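Local coordinates for uncharacterized protein (Bacillus cereus, PDB 5F2H), which is of unknown function but is probably a hydrolase of the alpha/beta-hydrolase superfamily, at residues B[43-48]-B[77-82]; B[217-222]-B[243-248]; B[227-232]-B[254-259]. All coordinates share one frame; numbering follows the deposited sequence.

Interaction 1 belongs to the helical N-terminal part of the chain, while interactions 2 and 3 lie in the alpha/beta-hydrolase part, their centres about 64 Å from that of interaction 1. The last two have centres about 15 Å apart, touch where I218 CD1 packs on F228 CB, and alternate along the chain: segment 243-248 lies on the crossover between the two strands of interaction 3. Interaction 3 is the fully buried one, zipped by backbone hydrogen bonds. Interaction 2, on the flank of that sheet, is partly buried and almost wholly aliphatic, without a hydrogen bond between its segments. Interaction 1, also partly buried and close to the second subunit, combines aromatic packing with a tyrosine-to-carbonyl hydrogen bond.

Interaction 1: residues B[43-48]-B[77-82]; sequences NEAQIY and FWYGNE
The ring of F77 lies flat over A45: the methyl A45 CB sits above one face, 3.9 Å from the F77 ring centroid and only 16° off its normal, a clear CH-pi contact. This is the helical N-terminal domain, of the TPR clan, and here the loop 77-80 meets the first turn of helix 44-58. At the edge of the F77 ring, in its plane, comes E44 OE1, 3.7 Å from F77 CZ. The carboxylate is turned almost perpendicular to the ring, 84° between planes, so an oxygen points at the probably electropositive C-H rim rather than at the pi cloud. The Y79 ring turns its edge to the A45 carbonyl.

N43 is the N-cap of the helix: N43 OD1 accepts from Q46 N at 3.2 Å. In both F77 and Y79 the first torsion places CG anti to the carbonyl carbon; F77 lies over the A45 methyl, while Y79 brings its OH to the carbonyl oxygen of the same residue. Y48, one turn further along the helix, crosses F77 at about a right angle, with Y48 CD2 4.0 Å from F77 CE2, while its hydroxyl bonds to E70.

The second subunit closes in here too. S171 of that subunit packs on A45 and F77, and its OG is hydrogen-bonded to W78 N.

The one hydrogen bond joining the two segments runs from Y79 OH to A45 O, 2.5 Å apart in the model, with the donor somewhat above the carbonyl plane.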
ATOM      1  N   ASN B  43      11.730 -28.800 -14.211  1.00 87.08           N
ATOM      2  CA  ASN B  43      13.154 -29.102 -14.368  1.00 84.11           C
ATOM      3  C   ASN B  43      13.138 -30.439 -15.068  1.00 79.82           C
ATOM      4  O   ASN B  43      12.864 -31.460 -14.458  1.00 73.16           O
ATOM      5  CB  ASN B  43      13.915 -29.167 -13.038  1.00 84.60           C
ATOM      6  CG  ASN B  43      15.413 -29.421 -13.227  1.00 82.19           C
ATOM      7  OD1 ASN B  43      15.838 -30.116 -14.152  1.00 84.92           O
ATOM      8  ND2 ASN B  43      16.212 -28.892 -12.320  1.00 78.95           N
ATOM      9  N   GLU B  44      13.397 -30.414 -16.365  1.00 80.35           N
ATOM     10  CA  GLU B  44      13.382 -31.630 -17.141  1.00 82.91           C
ATOM     11  C   GLU B  44      14.454 -32.603 -16.718  1.00 75.38           C
ATOM     12  O   GLU B  44      14.222 -33.803 -16.666  1.00 71.84           O
ATOM     13  CB  GLU B  44      13.526 -31.331 -18.628  1.00 90.30           C
ATOM     14  CG  GLU B  44      12.382 -30.553 -19.236  1.00 96.39           C
ATOM     15  CD  GLU B  44      12.553 -30.452 -20.734  1.00110.60           C
ATOM     16  OE1 GLU B  44      13.689 -30.671 -21.197  1.00113.05           O
ATOM     17  OE2 GLU B  44      11.570 -30.160 -21.455  1.00130.93           O
ATOM     18  N   ALA B  45      15.645 -32.077 -16.466  1.00 73.21           N
ATOM     19  CA  ALA B  45      16.772 -32.900 -16.055  1.00 67.14           C
ATOM     20  C   ALA B  45      16.328 -33.832 -14.947  1.00 60.94           C
ATOM     21  O   ALA B  45      16.520 -35.029 -15.029  1.00 63.61           O
ATOM     22  CB  ALA B  45      17.919 -32.022 -15.596  1.00 67.51           C
ATOM     23  N   GLN B  46      15.675 -33.274 -13.941  1.00 56.07           N
ATOM     24  CA  GLN B  46      15.167 -34.037 -12.822  1.00 54.03           C
ATOM     25  C   GLN B  46      14.112 -35.034 -13.262  1.00 54.40           C
ATOM     26  O   GLN B  46      14.038 -36.141 -12.729  1.00 49.72           O
ATOM     27  CB  GLN B  46      14.562 -33.075 -11.809  1.00 58.12           C
ATOM     28  CG  GLN B  46      14.056 -33.704 -10.509  1.00 60.58           C
ATOM     29  CD  GLN B  46      15.140 -34.403  -9.691  1.00 55.65           C
ATOM     30  OE1 GLN B  46      15.858 -35.262 -10.199  1.00 49.73           O
ATOM     31  NE2 GLN B  46      15.169 -34.122  -8.388  1.00 56.24           N
ATOM     32  N   ILE B  47      13.272 -34.635 -14.224  1.00 58.80           N
ATOM     33  CA  ILE B  47      12.236 -35.525 -14.754  1.00 59.45           C
ATOM     34  C   ILE B  47      12.885 -36.689 -15.503  1.00 57.62           C
ATOM     35  O   ILE B  47      12.458 -37.841 -15.354  1.00 60.57           O
ATOM     36  CB  ILE B  47      11.239 -34.779 -15.641  1.00 65.67           C
ATOM     37  CG1 ILE B  47      10.469 -33.767 -14.794  1.00 69.60           C
ATOM     38  CG2 ILE B  47      10.232 -35.737 -16.256  1.00 65.71           C
ATOM     39  CD1 ILE B  47       9.556 -32.877 -15.603  1.00 73.61           C
ATOM     40  N   TYR B  48      13.908 -36.414 -16.302  1.00 55.29           N
ATOM     41  CA  TYR B  48      14.589 -37.500 -17.013  1.00 58.73           C
ATOM     42  C   TYR B  48      15.294 -38.442 -16.070  1.00 59.55           C
ATOM     43  O   TYR B  48      15.300 -39.647 -16.306  1.00 64.17           O
ATOM     44  CB  TYR B  48      15.605 -37.009 -18.050  1.00 60.53           C
ATOM     45  CG  TYR B  48      14.993 -36.472 -19.323  1.00 65.63           C
ATOM     46  CD1 TYR B  48      14.600 -37.338 -20.328  1.00 69.54           C
ATOM     47  CD2 TYR B  48      14.865 -35.113 -19.547  1.00 68.19           C
ATOM     48  CE1 TYR B  48      14.069 -36.871 -21.508  1.00 75.10           C
ATOM     49  CE2 TYR B  48      14.327 -34.631 -20.729  1.00 73.73           C
ATOM     50  CZ  TYR B  48      13.940 -35.514 -21.709  1.00 77.25           C
ATOM     51  OH  TYR B  48      13.403 -35.055 -22.888  1.00 82.90           O
ATOM     52  N   PHE B  77      22.013 -32.240 -20.647  1.00 70.22           N
ATOM     53  CA  PHE B  77      22.029 -32.080 -19.198  1.00 67.51           C
ATOM     54  C   PHE B  77      23.131 -32.948 -18.609  1.00 64.81           C
ATOM     55  O   PHE B  77      23.743 -33.749 -19.320  1.00 67.79           O
ATOM     56  CB  PHE B  77      20.724 -32.523 -18.550  1.00 68.62           C
ATOM     57  CG  PHE B  77      19.503 -31.830 -19.070  1.00 68.49           C
ATOM     58  CD1 PHE B  77      19.352 -30.461 -18.918  1.00 68.42           C
ATOM     59  CD2 PHE B  77      18.424 -32.573 -19.515  1.00 67.66           C
ATOM     60  CE1 PHE B  77      18.193 -29.830 -19.315  1.00 70.68           C
ATOM     61  CE2 PHE B  77      17.268 -31.953 -19.920  1.00 70.83           C
ATOM     62  CZ  PHE B  77      17.149 -30.578 -19.824  1.00 72.89           C
ATOM     63  N   TRP B  78      23.378 -32.808 -17.309  1.00 62.44           N
ATOM     64  CA  TRP B  78      24.401 -33.625 -16.629  1.00 60.31           C
ATOM     65  C   TRP B  78      23.951 -33.932 -15.201  1.00 56.25           C
ATOM     66  O   TRP B  78      23.145 -33.198 -14.643  1.00 51.83           O
ATOM     67  CB  TRP B  78      25.764 -32.911 -16.588  1.00 59.69           C
ATOM     68  CG  TRP B  78      25.762 -31.706 -15.738  1.00 57.29           C
ATOM     69  CD1 TRP B  78      25.541 -30.424 -16.122  1.00 57.24           C
ATOM     70  CD2 TRP B  78      25.952 -31.675 -14.325  1.00 57.50           C
ATOM     71  NE1 TRP B  78      25.612 -29.583 -15.039  1.00 55.65           N
ATOM     72  CE2 TRP B  78      25.847 -30.336 -13.919  1.00 56.85           C
ATOM     73  CE3 TRP B  78      26.191 -32.657 -13.358  1.00 55.34           C
ATOM     74  CZ2 TRP B  78      25.958 -29.957 -12.586  1.00 56.37           C
ATOM     75  CZ3 TRP B  78      26.299 -32.279 -12.047  1.00 54.00           C
ATOM     76  CH2 TRP B  78      26.196 -30.939 -11.673  1.00 54.71           C
ATOM     77  N   TYR B  79      24.507 -34.994 -14.618  1.00 57.81           N
ATOM     78  CA  TYR B  79      24.192 -35.405 -13.249  1.00 58.64           C
ATOM     79  C   TYR B  79      25.472 -35.729 -12.486  1.00 62.93           C
ATOM     80  O   TYR B  79      26.522 -35.951 -13.087  1.00 64.29           O
ATOM     81  CB  TYR B  79      23.276 -36.610 -13.265  1.00 59.55           C
ATOM     82  CG  TYR B  79      22.019 -36.361 -14.070  1.00 61.22           C
ATOM     83  CD1 TYR B  79      20.918 -35.762 -13.497  1.00 61.46           C
ATOM     84  CD2 TYR B  79      21.948 -36.700 -15.406  1.00 61.10           C
ATOM     85  CE1 TYR B  79      19.776 -35.512 -14.234  1.00 59.07           C
ATOM     86  CE2 TYR B  79      20.808 -36.473 -16.138  1.00 62.05           C
ATOM     87  CZ  TYR B  79      19.718 -35.880 -15.547  1.00 59.46           C
ATOM     88  OH  TYR B  79      18.572 -35.654 -16.290  1.00 56.80           O
ATOM     89  N   GLY B  80      25.385 -35.740 -11.154  1.00 66.71           N
ATOM     90  CA  GLY B  80      26.539 -36.018 -10.272  1.00 60.89           C
ATOM     91  C   GLY B  80      27.327 -37.259 -10.630  1.00 60.88           C
ATOM     92  O   GLY B  80      26.767 -38.300 -10.950  1.00 61.70           O
ATOM     93  N   ASN B  81      28.644 -37.160 -10.547  1.00 64.58           N
ATOM     94  CA  ASN B  81      29.484 -38.281 -10.886  1.00 64.81           C
ATOM     95  C   ASN B  81      29.268 -39.390  -9.906  1.00 68.01           C
ATOM     96  O   ASN B  81      29.043 -40.533 -10.306  1.00 69.63           O
ATOM     97  CB  ASN B  81      30.951 -37.894 -10.830  1.00 68.80           C
ATOM     98  CG  ASN B  81      31.875 -39.067 -11.119  1.00 71.83           C
ATOM     99  OD1 ASN B  81      31.556 -39.961 -11.897  1.00 72.49           O
ATOM    100  ND2 ASN B  81      33.051 -39.031 -10.536  1.00 78.42           N
ATOM    101  N   GLU B  82      29.347 -39.052  -8.617  1.00 72.93           N
ATOM    102  CA  GLU B  82      29.186 -40.046  -7.557  1.00 74.71           C
ATOM    103  C   GLU B  82      27.837 -40.738  -7.709  1.00 66.06           C
ATOM    104  O   GLU B  82      27.751 -41.956  -7.685  1.00 66.11           O
ATOM    105  CB  GLU B  82      29.391 -39.427  -6.178  1.00 81.63           C
ATOM    106  CG  GLU B  82      29.513 -40.475  -5.078  1.00 88.46           C
ATOM    107  CD  GLU B  82      30.052 -39.932  -3.755  1.00 92.76           C
ATOM    108  OE1 GLU B  82      30.541 -38.771  -3.705  1.00 87.63           O
ATOM    109  OE2 GLU B  82      30.062 -40.716  -2.775  1.00 95.60           O
TER

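Interaction 2: residues B[217-222]-B[243-248]; sequences TILHKD and ELLEVL
Helix 209-219 runs out at L219, and the chain ends it with a Schellman motif: D222 N bonds back to T217 O at 3.2 Å and K221 N to I218 O at 2.9 Å. K221, the C-prime residue, takes the positive phi (46°) this needs. Segment 243-248 has helical backbone angles throughout, but only a weakly bonded helix about 247-248. The chains come nearest at L219 and L244, with CA atoms 5.9 Å apart.

L219 carries the contact. It points at the other segment, and with CG anti to the carbonyl carbon its two methyls spread over that turn. L219 CD1 meets L245 CD2 at 3.7 Å and also touches the CB of L244. The other branch, L219 CD2, lies 3.9 Å from L248 CD2, against the V247 CB and over the L244 carbonyl oxygen. V247 answers by pressing CG2 on L219 O, 3.6 Å away. At the margins, H220 NE2 meets L244 CD1 and the K221 CG meets V247 CG1.

Behind L245 and L248 stands helix 267-279. The contact thus joins two successive connections of the parallel alpha/beta sheet, one leading into strand 227-231 and the other leaving it, as in alpha/beta hydrolases.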
ATOM      1  N   THR B 217     -18.732  17.690  -9.838  1.00 66.62           N
ATOM      2  CA  THR B 217     -17.744  16.992 -10.661  1.00 66.25           C
ATOM      3  C   THR B 217     -18.015  15.496 -10.772  1.00 67.24           C
ATOM      4  O   THR B 217     -18.035  14.938 -11.866  1.00 66.41           O
ATOM      5  CB  THR B 217     -16.318  17.248 -10.109  1.00 60.00           C
ATOM      6  OG1 THR B 217     -16.058  18.661 -10.134  1.00 59.10           O
ATOM      7  CG2 THR B 217     -15.282  16.577 -10.952  1.00 59.10           C
ATOM      8  N   ILE B 218     -18.208  14.849  -9.632  1.00 68.57           N
ATOM      9  CA  ILE B 218     -18.492  13.422  -9.618  1.00 70.67           C
ATOM     10  C   ILE B 218     -19.654  13.054 -10.507  1.00 72.24           C
ATOM     11  O   ILE B 218     -19.564  12.114 -11.278  1.00 76.91           O
ATOM     12  CB  ILE B 218     -18.919  12.939  -8.228  1.00 71.72           C
ATOM     13  CG1 ILE B 218     -17.744  13.004  -7.251  1.00 73.72           C
ATOM     14  CG2 ILE B 218     -19.416  11.494  -8.301  1.00 73.81           C
ATOM     15  CD1 ILE B 218     -18.103  12.581  -5.833  1.00 71.53           C
ATOM     16  N   LEU B 219     -20.749  13.794 -10.367  1.00 70.79           N
ATOM     17  CA  LEU B 219     -21.969  13.542 -11.112  1.00 73.39           C
ATOM     18  C   LEU B 219     -21.841  13.728 -12.614  1.00 77.83           C
ATOM     19  O   LEU B 219     -22.587  13.102 -13.358  1.00 80.82           O
ATOM     20  CB  LEU B 219     -23.129  14.360 -10.553  1.00 73.16           C
ATOM     21  CG  LEU B 219     -23.424  14.066  -9.074  1.00 70.28           C
ATOM     22  CD1 LEU B 219     -24.602  14.905  -8.606  1.00 69.92           C
ATOM     23  CD2 LEU B 219     -23.682  12.587  -8.807  1.00 69.65           C
ATOM     24  N   HIS B 220     -20.926  14.587 -13.058  1.00 78.00           N
ATOM     25  CA  HIS B 220     -20.688  14.778 -14.487  1.00 81.06           C
ATOM     26  C   HIS B 220     -19.616  13.798 -14.945  1.00 82.08           C
ATOM     27  O   HIS B 220     -19.051  13.937 -16.033  1.00 81.07           O
ATOM     28  CB  HIS B 220     -20.293  16.207 -14.803  1.00 81.65           C
ATOM     29  CG  HIS B 220     -21.427  17.160 -14.717  1.00 85.66           C
ATOM     30  ND1 HIS B 220     -22.114  17.585 -15.835  1.00 94.54           N
ATOM     31  CD2 HIS B 220     -22.049  17.718 -13.656  1.00 85.15           C
ATOM     32  CE1 HIS B 220     -23.087  18.398 -15.467  1.00 97.32           C
ATOM     33  NE2 HIS B 220     -23.065  18.499 -14.149  1.00 94.53           N
ATOM     34  N   LYS B 221     -19.397  12.770 -14.121  1.00 82.60           N
ATOM     35  CA  LYS B 221     -18.418  11.722 -14.369  1.00 86.94           C
ATOM     36  C   LYS B 221     -17.072  12.277 -14.833  1.00 88.30           C
ATOM     37  O   LYS B 221     -16.381  11.674 -15.647  1.00 92.68           O
ATOM     38  CB  LYS B 221     -18.968  10.658 -15.339  1.00 94.20           C
ATOM     39  CG  LYS B 221     -20.230   9.959 -14.822  1.00 95.83           C
ATOM     40  CD  LYS B 221     -20.636   8.672 -15.548  1.00103.92           C
ATOM     41  CE  LYS B 221     -20.902   8.828 -17.041  1.00110.15           C
ATOM     42  NZ  LYS B 221     -22.099   9.656 -17.339  1.00113.56           N
ATOM     43  N   ASP B 222     -16.707  13.441 -14.309  1.00 87.36           N
ATOM     44  CA  ASP B 222     -15.446  14.069 -14.663  1.00 86.35           C
ATOM     45  C   ASP B 222     -14.336  13.530 -13.803  1.00 85.76           C
ATOM     46  O   ASP B 222     -13.171  13.873 -14.004  1.00 82.74           O
ATOM     47  CB  ASP B 222     -15.539  15.593 -14.554  1.00 85.99           C
ATOM     48  CG  ASP B 222     -16.317  16.218 -15.702  1.00 92.25           C
ATOM     49  OD1 ASP B 222     -16.492  15.550 -16.749  1.00 97.13           O
ATOM     50  OD2 ASP B 222     -16.677  17.406 -15.597  1.00 93.21           O
ATOM     51  N   GLU B 243     -31.856  14.197 -11.145  1.00129.15           N
ATOM     52  CA  GLU B 243     -31.547  13.229 -12.215  1.00129.05           C
ATOM     53  C   GLU B 243     -30.092  12.769 -12.118  1.00117.59           C
ATOM     54  O   GLU B 243     -29.799  11.573 -12.134  1.00114.50           O
ATOM     55  CB  GLU B 243     -31.841  13.768 -13.644  1.00135.69           C
ATOM     56  CG  GLU B 243     -30.834  14.734 -14.314  1.00134.16           C
ATOM     57  CD  GLU B 243     -30.675  16.089 -13.652  1.00131.69           C
ATOM     58  OE1 GLU B 243     -31.287  16.330 -12.589  1.00132.84           O
ATOM     59  OE2 GLU B 243     -29.922  16.918 -14.215  1.00128.08           O
ATOM     60  N   LEU B 244     -29.185  13.731 -12.004  1.00109.48           N
ATOM     61  CA  LEU B 244     -27.765  13.438 -11.908  1.00101.56           C
ATOM     62  C   LEU B 244     -27.351  12.582 -10.718  1.00101.76           C
ATOM     63  O   LEU B 244     -26.359  11.857 -10.797  1.00 98.35           O
ATOM     64  CB  LEU B 244     -26.985  14.743 -11.941  1.00 93.20           C
ATOM     65  CG  LEU B 244     -26.924  15.360 -13.326  1.00 93.19           C
ATOM     66  CD1 LEU B 244     -26.457  16.798 -13.309  1.00 90.77           C
ATOM     67  CD2 LEU B 244     -26.029  14.531 -14.236  1.00 92.55           C
ATOM     68  N   LEU B 245     -28.110  12.651  -9.630  1.00102.94           N
ATOM     69  CA  LEU B 245     -27.806  11.846  -8.446  1.00102.18           C
ATOM     70  C   LEU B 245     -27.906  10.339  -8.731  1.00104.79           C
ATOM     71  O   LEU B 245     -27.462   9.529  -7.938  1.00 98.35           O
ATOM     72  CB  LEU B 245     -28.687  12.263  -7.259  1.00103.08           C
ATOM     73  CG  LEU B 245     -28.390  13.661  -6.680  1.00100.29           C
ATOM     74  CD1 LEU B 245     -29.463  14.134  -5.707  1.00102.63           C
ATOM     75  CD2 LEU B 245     -27.012  13.711  -6.036  1.00 96.71           C
ATOM     76  N   GLU B 246     -28.521   9.972  -9.852  1.00115.15           N
ATOM     77  CA  GLU B 246     -28.638   8.570 -10.251  1.00122.69           C
ATOM     78  C   GLU B 246     -27.248   7.958 -10.345  1.00117.19           C
ATOM     79  O   GLU B 246     -27.023   6.827  -9.936  1.00116.37           O
ATOM     80  CB  GLU B 246     -29.303   8.468 -11.626  1.00130.54           C
ATOM     81  CG  GLU B 246     -29.333   7.060 -12.216  1.00138.05           C
ATOM     82  CD  GLU B 246     -29.981   7.006 -13.593  1.00148.82           C
ATOM     83  OE1 GLU B 246     -30.709   7.957 -13.958  1.00152.83           O
ATOM     84  OE2 GLU B 246     -29.787   5.996 -14.307  1.00149.16           O
ATOM     85  N   VAL B 247     -26.324   8.737 -10.892  1.00113.18           N
ATOM     86  CA  VAL B 247     -24.947   8.312 -11.074  1.00108.59           C
ATOM     87  C   VAL B 247     -24.384   7.612  -9.839  1.00107.59           C
ATOM     88  O   VAL B 247     -23.533   6.735  -9.947  1.00105.68           O
ATOM     89  CB  VAL B 247     -24.047   9.503 -11.474  1.00103.72           C
ATOM     90  CG1 VAL B 247     -22.593   9.073 -11.576  1.00102.65           C
ATOM     91  CG2 VAL B 247     -24.505  10.105 -12.796  1.00106.83           C
ATOM     92  N   LEU B 248     -24.875   7.975  -8.664  1.00112.56           N
ATOM     93  CA  LEU B 248     -24.390   7.367  -7.427  1.00114.68           C
ATOM     94  C   LEU B 248     -24.826   5.905  -7.209  1.00117.20           C
ATOM     95  O   LEU B 248     -24.155   5.154  -6.504  1.00116.09           O
ATOM     96  CB  LEU B 248     -24.840   8.212  -6.236  1.00115.19           C
ATOM     97  CG  LEU B 248     -24.401   9.683  -6.242  1.00114.27           C
ATOM     98  CD1 LEU B 248     -25.022  10.405  -5.056  1.00114.12           C
ATOM     99  CD2 LEU B 248     -22.889   9.828  -6.236  1.00116.61           C
TER

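Interaction 3: residues B[227-232]-B[254-259]; sequences GFIFMA and KGYVVC
Five backbone hydrogen bonds zip the two strands together in parallel, with a 6° angle between their directions. F228 N donates to K254 O at 3.1 Å, and F228 O accepts from Y256 N at 3.0 Å. The pattern repeats two residues on, where F230 N gives to Y256 O and F230 O takes from V258 N; A232 N closes the ladder on V258 O at 2.9 Å. Every donor arrives nearly along the C=O axis. Between these bonds the CA hydrogens of I229 and M231 lean on the carbonyl oxygens of Y256 and V258.

Side chains add to the seam. F228 has its CG in the crowded position between backbone N and carbonyl carbon (chi1 65°), which folds the ring over the neighbouring strand. There G255, with no side chain in the way, puts its CA beneath one face, a CH-pi contact 3.6 Å from the F228 ring centroid. F228 CE2 also reaches V257 CG2 at 4.1 Å. F230 follows on the same side of the sheet, with F228 CD2 over a face of its ring. On the opposite side selenomethionine M231 bends so that M231 SE meets V258 CG1 at 3.7 Å.

These are neighbouring strands of the six-stranded parallel sheet of an alpha/beta hydrolase, joined through the beta-alpha-beta unit that includes helix 247-250; strand 254-260 lies next to the outermost strand 284-289. The other edge of strand 227-231 bonds to strand 202-207 and just beyond: the backbones of G227 and I229 bond to I204, and M231 to G206 and S208.

Helix 267-279 packs on the F228 and V257 side, through F273 and T270. Helix 300-313 lies against I229, M231 and Y256, whose hydroxyl bonds to E306. K254 NZ is held by S315, with a cation-pi contact to Y310.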
ATOM      1  N   GLY B 227     -15.469   6.849  -3.050  1.00 71.77           N
ATOM      2  CA  GLY B 227     -16.299   7.360  -1.961  1.00 67.84           C
ATOM      3  C   GLY B 227     -16.127   8.854  -1.797  1.00 64.37           C
ATOM      4  O   GLY B 227     -15.272   9.445  -2.425  1.00 63.47           O
ATOM      5  N   PHE B 228     -16.932   9.486  -0.956  1.00 64.09           N
ATOM      6  CA  PHE B 228     -16.796  10.928  -0.769  1.00 63.17           C
ATOM      7  C   PHE B 228     -17.085  11.267   0.677  1.00 62.54           C
ATOM      8  O   PHE B 228     -18.000  10.702   1.287  1.00 67.67           O
ATOM      9  CB  PHE B 228     -17.735  11.690  -1.704  1.00 62.54           C
ATOM     10  CG  PHE B 228     -19.187  11.460  -1.413  1.00 62.00           C
ATOM     11  CD1 PHE B 228     -19.841  10.351  -1.903  1.00 65.96           C
ATOM     12  CD2 PHE B 228     -19.890  12.351  -0.650  1.00 62.91           C
ATOM     13  CE1 PHE B 228     -21.194  10.145  -1.654  1.00 70.04           C
ATOM     14  CE2 PHE B 228     -21.244  12.158  -0.391  1.00 68.01           C
ATOM     15  CZ  PHE B 228     -21.901  11.051  -0.895  1.00 68.16           C
ATOM     16  N   ILE B 229     -16.354  12.237   1.203  1.00 62.58           N
ATOM     17  CA  ILE B 229     -16.514  12.626   2.608  1.00 65.59           C
ATOM     18  C   ILE B 229     -16.791  14.115   2.763  1.00 65.12           C
ATOM     19  O   ILE B 229     -15.854  14.910   2.790  1.00 63.62           O
ATOM     20  CB  ILE B 229     -15.231  12.275   3.401  1.00 66.59           C
ATOM     21  CG1 ILE B 229     -14.832  10.811   3.173  1.00 66.97           C
ATOM     22  CG2 ILE B 229     -15.425  12.543   4.887  1.00 67.69           C
ATOM     23  CD1 ILE B 229     -13.526  10.438   3.820  1.00 66.80           C
ATOM     24  N   PHE B 230     -18.061  14.494   2.912  1.00 66.21           N
ATOM     25  CA  PHE B 230     -18.387  15.905   3.036  1.00 65.57           C
ATOM     26  C   PHE B 230     -18.599  16.395   4.446  1.00 67.23           C
ATOM     27  O   PHE B 230     -19.149  15.690   5.290  1.00 74.02           O
ATOM     28  CB  PHE B 230     -19.598  16.274   2.206  1.00 67.96           C
ATOM     29  CG  PHE B 230     -19.486  15.891   0.763  1.00 68.82           C
ATOM     30  CD1 PHE B 230     -18.306  16.097   0.057  1.00 67.46           C
ATOM     31  CD2 PHE B 230     -20.636  15.575   0.046  1.00 68.89           C
ATOM     32  CE1 PHE B 230     -18.240  15.821  -1.304  1.00 69.68           C
ATOM     33  CE2 PHE B 230     -20.578  15.314  -1.306  1.00 66.24           C
ATOM     34  CZ  PHE B 230     -19.379  15.427  -1.981  1.00 67.42           C
HETATM   35  N   MSE B 231     -18.155  17.625   4.684  1.00 65.25           N
HETATM   36  CA  MSE B 231     -18.259  18.271   5.989  1.00 61.49           C
HETATM   37  C   MSE B 231     -19.043  19.521   5.747  1.00 61.53           C
HETATM   38  O   MSE B 231     -18.641  20.381   4.945  1.00 61.45           O
HETATM   39  CB  MSE B 231     -16.848  18.582   6.496  1.00 57.36           C
HETATM   40  CG  MSE B 231     -16.811  19.370   7.807  1.00 56.84           C
HETATM   41 SE   MSE B 231     -17.408  18.286   9.345  0.78 57.08          SE
HETATM   42  CE  MSE B 231     -18.987  19.393   9.783  1.00 58.69           C
ATOM     43  N   ALA B 232     -20.209  19.606   6.374  1.00 60.49           N
ATOM     44  CA  ALA B 232     -21.061  20.781   6.222  1.00 59.71           C
ATOM     45  C   ALA B 232     -21.199  21.243   4.768  1.00 56.32           C
ATOM     46  O   ALA B 232     -21.108  22.436   4.473  1.00 53.92           O
ATOM     47  CB  ALA B 232     -20.498  21.907   7.070  1.00 61.62           C
ATOM     48  N   LYS B 254     -19.782   4.963  -1.953  1.00 92.36           N
ATOM     49  CA  LYS B 254     -20.179   5.137  -0.543  1.00 87.07           C
ATOM     50  C   LYS B 254     -19.969   6.583  -0.101  1.00 79.22           C
ATOM     51  O   LYS B 254     -18.999   7.219  -0.491  1.00 80.29           O
ATOM     52  CB  LYS B 254     -19.415   4.178   0.364  1.00 89.84           C
ATOM     53  CG  LYS B 254     -19.650   2.708   0.044  1.00 95.01           C
ATOM     54  CD  LYS B 254     -18.960   1.790   1.045  1.00 98.52           C
ATOM     55  CE  LYS B 254     -19.146   0.320   0.685  1.00104.78           C
ATOM     56  NZ  LYS B 254     -18.494  -0.601   1.660  1.00107.89           N
ATOM     57  N   GLY B 255     -20.887   7.103   0.702  1.00 74.83           N
ATOM     58  CA  GLY B 255     -20.803   8.482   1.167  1.00 72.58           C
ATOM     59  C   GLY B 255     -20.811   8.614   2.677  1.00 77.02           C
ATOM     60  O   GLY B 255     -21.536   7.903   3.377  1.00 77.82           O
ATOM     61  N   TYR B 256     -19.965   9.503   3.185  1.00 78.74           N
ATOM     62  CA  TYR B 256     -19.881   9.730   4.609  1.00 77.33           C
ATOM     63  C   TYR B 256     -20.069  11.224   4.696  1.00 72.17           C
ATOM     64  O   TYR B 256     -19.273  11.982   4.155  1.00 67.01           O
ATOM     65  CB  TYR B 256     -18.517   9.309   5.147  1.00 82.11           C
ATOM     66  CG  TYR B 256     -18.450   9.191   6.664  1.00 87.41           C
ATOM     67  CD1 TYR B 256     -18.298  10.312   7.473  1.00 89.79           C
ATOM     68  CD2 TYR B 256     -18.490   7.942   7.281  1.00 90.38           C
ATOM     69  CE1 TYR B 256     -18.216  10.195   8.852  1.00 92.24           C
ATOM     70  CE2 TYR B 256     -18.402   7.816   8.652  1.00 94.91           C
ATOM     71  CZ  TYR B 256     -18.264   8.945   9.431  1.00 96.44           C
ATOM     72  OH  TYR B 256     -18.196   8.810  10.796  1.00104.45           O
ATOM     73  N   VAL B 257     -21.181  11.642   5.285  1.00 70.77           N
ATOM     74  CA  VAL B 257     -21.502  13.057   5.424  1.00 65.63           C
ATOM     75  C   VAL B 257     -21.584  13.418   6.901  1.00 66.44           C
ATOM     76  O   VAL B 257     -22.133  12.659   7.708  1.00 69.46           O
ATOM     77  CB  VAL B 257     -22.837  13.383   4.742  1.00 62.47           C
ATOM     78  CG1 VAL B 257     -23.195  14.845   4.951  1.00 60.77           C
ATOM     79  CG2 VAL B 257     -22.756  13.036   3.265  1.00 61.36           C
ATOM     80  N   VAL B 258     -21.047  14.583   7.241  1.00 61.94           N
ATOM     81  CA  VAL B 258     -21.042  15.036   8.595  1.00 62.04           C
ATOM     82  C   VAL B 258     -21.478  16.470   8.612  1.00 59.38           C
ATOM     83  O   VAL B 258     -21.096  17.230   7.739  1.00 62.42           O
ATOM     84  CB  VAL B 258     -19.595  14.977   9.169  1.00 64.73           C
ATOM     85  CG1 VAL B 258     -19.553  15.511  10.605  1.00 65.63           C
ATOM     86  CG2 VAL B 258     -19.027  13.558   9.120  1.00 64.78           C
ATOM     87  N   CYS B 259     -22.252  16.848   9.612  1.00 60.51           N
ATOM     88  CA  CYS B 259     -22.682  18.229   9.754  1.00 63.04           C
ATOM     89  C   CYS B 259     -23.128  18.469  11.177  1.00 70.26           C
ATOM     90  O   CYS B 259     -23.649  17.563  11.845  1.00 73.48           O
ATOM     91  CB  CYS B 259     -23.803  18.588   8.811  1.00 64.46           C
ATOM     92  SG  CYS B 259     -24.298  20.317   8.974  1.00 66.52           S
TER